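Local coordinates for protein APL1 (Anopheles gambiae, PDB 3O6N) that probably acts with the leucine-rich repeat protein LRIM1, as a heterodimer, in regulating complement-like immunity in the mosquito, at residues A62-L65 with D66-Q70; F37-D41 with I42-N46. All coordinates share one frame; numbering follows the deposited sequence.

Interaction 1: residues A62-L65 with D66-Q70; sequences AALL and DSFRQ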
loop_
_atom_site.group_PDB
_atom_site.type_symbol
_atom_site.label_atom_id
_atom_site.label_comp_id
_atom_site.label_asym_id
_atom_site.label_seq_id
_atom_site.Cartn_x
_atom_site.Cartn_y
_atom_site.Cartn_z
ATOM N N ALA A 62 12.461 -12.044 30.626
ATOM C CA ALA A 62 11.647 -11.244 31.532
ATOM C C ALA A 62 12.507 -10.268 32.337
ATOM O O ALA A 62 12.019 -9.246 32.819
ATOM C CB ALA A 62 10.860 -12.148 32.471
ATOM N N ALA A 63 13.789 -10.591 32.469
ATOM C CA ALA A 63 14.704 -9.804 33.292
ATOM C C ALA A 63 14.799 -8.344 32.859
ATOM O O ALA A 63 15.042 -7.466 33.683
ATOM C CB ALA A 63 16.086 -10.443 33.314
ATOM N N LEU A 64 14.610 -8.084 31.568
ATOM C CA LEU A 64 14.751 -6.728 31.047
ATOM C C LEU A 64 13.732 -5.776 31.662
ATOM O O LEU A 64 14.101 -4.797 32.308
ATOM C CB LEU A 64 14.632 -6.711 29.519
ATOM C CG LEU A 64 14.602 -5.325 28.873
ATOM C CD1 LEU A 64 15.857 -4.528 29.219
ATOM C CD2 LEU A 64 14.434 -5.444 27.365
ATOM N N LEU A 65 12.450 -6.067 31.459
ATOM C CA LEU A 65 11.385 -5.208 31.966
ATOM C C LEU A 65 11.058 -5.468 33.436
ATOM O O LEU A 65 10.330 -4.698 34.062
ATOM C CB LEU A 65 10.131 -5.331 31.097
ATOM C CG LEU A 65 10.326 -4.825 29.667
ATOM C CD1 LEU A 65 9.101 -5.111 28.798
ATOM C CD2 LEU A 65 10.660 -3.334 29.664
ATOM N N ASP A 66 11.591 -6.553 33.986
ATOM C CA ASP A 66 11.486 -6.777 35.423
ATOM C C ASP A 66 12.348 -5.756 36.161
ATOM O O ASP A 66 12.049 -5.383 37.293
ATOM C CB ASP A 66 11.911 -8.200 35.791
ATOM C CG ASP A 66 10.810 -9.219 35.553
ATOM O OD1 ASP A 66 9.799 -8.868 34.909
ATOM O OD2 ASP A 66 10.959 -10.373 36.009
ATOM N N SER A 67 13.410 -5.304 35.498
ATOM C CA SER A 67 14.350 -4.348 36.077
ATOM C C SER A 67 14.079 -2.920 35.619
ATOM O O SER A 67 14.289 -1.971 36.372
ATOM C CB SER A 67 15.790 -4.733 35.736
ATOM O OG SER A 67 16.135 -5.973 36.321
ATOM N N PHE A 68 13.628 -2.770 34.379
ATOM C CA PHE A 68 13.281 -1.459 33.844
ATOM C C PHE A 68 11.768 -1.332 33.727
ATOM O O PHE A 68 11.177 -1.766 32.741
ATOM C CB PHE A 68 13.950 -1.248 32.485
ATOM C CG PHE A 68 15.435 -1.042 32.574
ATOM C CD1 PHE A 68 15.991 0.203 32.318
ATOM C CD2 PHE A 68 16.276 -2.085 32.932
ATOM C CE1 PHE A 68 17.361 0.401 32.409
ATOM C CE2 PHE A 68 17.645 -1.894 33.025
ATOM C CZ PHE A 68 18.188 -0.650 32.762
ATOM N N ARG A 69 11.148 -0.735 34.742
ATOM C CA ARG A 69 9.690 -0.714 34.845
ATOM C C ARG A 69 9.054 0.635 34.510
ATOM O O ARG A 69 7.870 0.847 34.771
ATOM C CB ARG A 69 9.253 -1.156 36.244
ATOM C CG ARG A 69 9.767 -2.531 36.641
ATOM C CD ARG A 69 9.117 -3.007 37.925
ATOM N NE ARG A 69 9.607 -4.318 38.336
ATOM C CZ ARG A 69 9.285 -4.905 39.484
ATOM N NH1 ARG A 69 8.469 -4.297 40.334
ATOM N NH2 ARG A 69 9.779 -6.100 39.783
ATOM N N GLN A 70 9.833 1.540 33.931
ATOM C CA GLN A 70 9.313 2.850 33.558
ATOM C C GLN A 70 9.549 3.146 32.078
ATOM O O GLN A 70 9.548 4.304 31.657
ATOM C CB GLN A 70 9.935 3.939 34.433
ATOM C CG GLN A 70 9.671 3.742 35.920
ATOM C CD GLN A 70 10.530 4.632 36.793
ATOM O OE1 GLN A 70 10.698 5.819 36.517
ATOM N NE2 GLN A 70 11.086 4.058 37.854
#
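Asp66 N donates to Ala62 O over 3.0 Å, and Phe68 N donates to Leu64 O over 2.9 Å with an N-H...O angle of 153°; both are i to i+4 bonds, the spacing of an alpha-helix. Between them the hold slackens, since Ser67 N has two weak acceptors, Ala63 O and Leu64 O, each 3.3 Å away. The second of these spans three residues, so Leu64 O accepts from two successive amides just where Phe68 departs from helical backbone angles.

The polar side chains fold back on the backbone. With chi1 at -81°, Asp66 CG sits beside its own N, and the carboxylate lies over the carbonyl that N is using: OD1 is 3.1 Å from Ala62 O, two acceptors, not counted as hydrogen-bonded. Arg69 runs extended from CG to NE, and NE donates to Asp66 O (2.9 Å), arriving from above the carbonyl plane. Arg69 is also in a cation-pi contact with Tyr91.

Leu64, Leu65 and Phe68, all buried, meet by carbon-carbon and carbon-oxygen contacts. Leu64 CD1 comes within 4.5 Å of Phe68 CD2, a light touch, while Leu64 O lies at the ring edge, 3.5 Å from the same CD2. Leu65 CD2 reaches Phe68 O at 3.5 Å, and Leu65 CA makes a CH...O contact with that oxygen. Phe68 also meets Phe23 edge to face. The arrangement is that of a short helix that ends at a buried phenylalanine, in the connection between strands 49-53 and 73-75 near the N-terminal end of a leucine-rich repeat solenoid.

Interaction 2: residues F37-D41 with I42-N46; sequences FGFED and ITLNN
Asn45 and the backbone of Phe39 are joined by two hydrogen bonds. Phe39 N gives its proton to Asn45 OD1 (2.9 Å) and Asn45 ND2 gives one to Phe39 O (3.0 Å). Both N-H...acceptor angles exceed 160°, and both acceptors are met in plane on a lone pair. The amide thus pairs with the backbone of one residue. Its plane also lies 17° from that of the Phe39 ring, whose edge faces OD1.

A second group centres on Asp41. Its CG stands opposite the backbone N (chi1 174°), which carries OD1 to Thr43 OG1 (2.8 Å) and Thr43 N (3.1 Å), both on one face of the carboxylate. Asp41 O takes Leu44 N at 3.0 Å, so Asp41 supplies acceptors from both its carbonyl and its carboxylate to the 3-10 segment 42-44.

Leu44 touches both groups: CB meets Phe39 CD2 at 4.0 Å and CG meets Asp41 OD2. Farther out, Lys11 makes a cation-pi contact with Phe39, and Ser67 O accepts a bond from Asn45 ND2. With two acceptors for ND2 and one donor for OD1, the amide's orientation is chemically defined, and a flipped assignment would bring like groups together.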
loop_
_atom_site.group_PDB
_atom_site.type_symbol
_atom_site.label_atom_id
_atom_site.label_comp_id
_atom_site.label_asym_id
_atom_site.label_seq_id
_atom_site.Cartn_x
_atom_site.Cartn_y
_atom_site.Cartn_z
ATOM N N PHE A 37 20.077 -6.985 33.916
ATOM C CA PHE A 37 19.980 -5.695 33.242
ATOM C C PHE A 37 19.958 -4.571 34.268
ATOM O O PHE A 37 19.301 -4.684 35.300
ATOM C CB PHE A 37 18.705 -5.624 32.384
ATOM C CG PHE A 37 18.761 -6.463 31.141
ATOM C CD1 PHE A 37 19.375 -5.985 29.998
ATOM C CD2 PHE A 37 18.210 -7.733 31.119
ATOM C CE1 PHE A 37 19.435 -6.754 28.851
ATOM C CE2 PHE A 37 18.262 -8.507 29.973
ATOM C CZ PHE A 37 18.878 -8.017 28.838
ATOM N N GLY A 38 20.677 -3.490 33.978
ATOM C CA GLY A 38 20.684 -2.316 34.832
ATOM C C GLY A 38 21.206 -2.580 36.235
ATOM O O GLY A 38 21.989 -3.504 36.459
ATOM N N PHE A 39 20.767 -1.755 37.182
ATOM C CA PHE A 39 21.140 -1.908 38.585
ATOM C C PHE A 39 20.179 -2.834 39.319
ATOM O O PHE A 39 18.999 -2.914 38.982
ATOM C CB PHE A 39 21.168 -0.548 39.280
ATOM C CG PHE A 39 22.263 0.357 38.795
ATOM C CD1 PHE A 39 23.534 0.285 39.345
ATOM C CD2 PHE A 39 22.022 1.281 37.792
ATOM C CE1 PHE A 39 24.543 1.118 38.900
ATOM C CE2 PHE A 39 23.027 2.117 37.343
ATOM C CZ PHE A 39 24.290 2.036 37.898
ATOM N N GLU A 40 20.688 -3.524 40.332
ATOM C CA GLU A 40 19.853 -4.393 41.150
ATOM C C GLU A 40 18.707 -3.599 41.766
ATOM O O GLU A 40 17.580 -4.083 41.845
ATOM C CB GLU A 40 20.680 -5.064 42.245
ATOM C CG GLU A 40 19.861 -5.944 43.169
ATOM C CD GLU A 40 20.723 -6.702 44.153
ATOM O OE1 GLU A 40 21.794 -7.193 43.742
ATOM O OE2 GLU A 40 20.334 -6.800 45.336
ATOM N N ASP A 41 19.002 -2.376 42.192
ATOM C CA ASP A 41 17.974 -1.477 42.704
ATOM C C ASP A 41 17.115 -0.960 41.553
ATOM O O ASP A 41 17.547 -0.102 40.787
ATOM C CB ASP A 41 18.612 -0.314 43.467
ATOM C CG ASP A 41 17.596 0.728 43.906
ATOM O OD1 ASP A 41 16.378 0.477 43.783
ATOM O OD2 ASP A 41 18.019 1.801 44.383
ATOM N N ILE A 42 15.900 -1.492 41.447
ATOM C CA ILE A 42 14.982 -1.173 40.353
ATOM C C ILE A 42 14.767 0.324 40.153
ATOM O O ILE A 42 14.647 0.799 39.020
ATOM C CB ILE A 42 13.605 -1.837 40.576
ATOM C CG1 ILE A 42 13.753 -3.356 40.656
ATOM C CG2 ILE A 42 12.636 -1.449 39.473
ATOM C CD1 ILE A 42 14.485 -3.944 39.486
ATOM N N THR A 43 14.717 1.064 41.255
ATOM C CA THR A 43 14.413 2.490 41.205
ATOM C C THR A 43 15.461 3.298 40.442
ATOM O O THR A 43 15.196 4.423 40.018
ATOM C CB THR A 43 14.244 3.079 42.618
ATOM O OG1 THR A 43 15.501 3.047 43.304
ATOM C CG2 THR A 43 13.219 2.279 43.406
ATOM N N LEU A 44 16.649 2.726 40.265
ATOM C CA LEU A 44 17.716 3.406 39.535
ATOM C C LEU A 44 17.568 3.251 38.019
ATOM O O LEU A 44 18.155 4.011 37.249
ATOM C CB LEU A 44 19.090 2.904 39.990
ATOM C CG LEU A 44 19.408 3.120 41.472
ATOM C CD1 LEU A 44 20.793 2.588 41.811
ATOM C CD2 LEU A 44 19.292 4.592 41.833
ATOM N N ASN A 45 16.783 2.262 37.599
ATOM C CA ASN A 45 16.525 2.027 36.185
ATOM C C ASN A 45 15.276 2.786 35.750
ATOM O O ASN A 45 14.257 2.190 35.399
ATOM C CB ASN A 45 16.362 0.532 35.913
ATOM C CG ASN A 45 17.480 -0.298 36.524
ATOM O OD1 ASN A 45 18.657 0.051 36.422
ATOM N ND2 ASN A 45 17.113 -1.400 37.171
ATOM N N ASN A 46 15.362 4.109 35.785
ATOM C CA ASN A 46 14.207 4.956 35.529
ATOM C C ASN A 46 14.164 5.456 34.091
ATOM O O ASN A 46 13.378 6.345 33.760
ATOM C CB ASN A 46 14.208 6.145 36.490
ATOM C CG ASN A 46 15.386 7.071 36.265
ATOM O OD1 ASN A 46 16.381 6.692 35.645
ATOM N ND2 ASN A 46 15.281 8.293 36.769
#

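In the fold
From the N terminus, strand 36-37 leads into interaction 2, where residues 37-46 turn back on themselves before strand 49-53. The chain then crosses that strand and reaches interaction 1, on helix 63-67 and the residues leading out of it toward strand 73-75. The two contacts follow in series, neither enclosing nor crossing the other, yet their centres are only 9 Å apart. They meet at Ser67, whose CA packs on Ile42 CD1, and through Gln70 against Asn46. Phe37 also packs on the helix. Together they join successive connections at the N-terminal end of the solenoid.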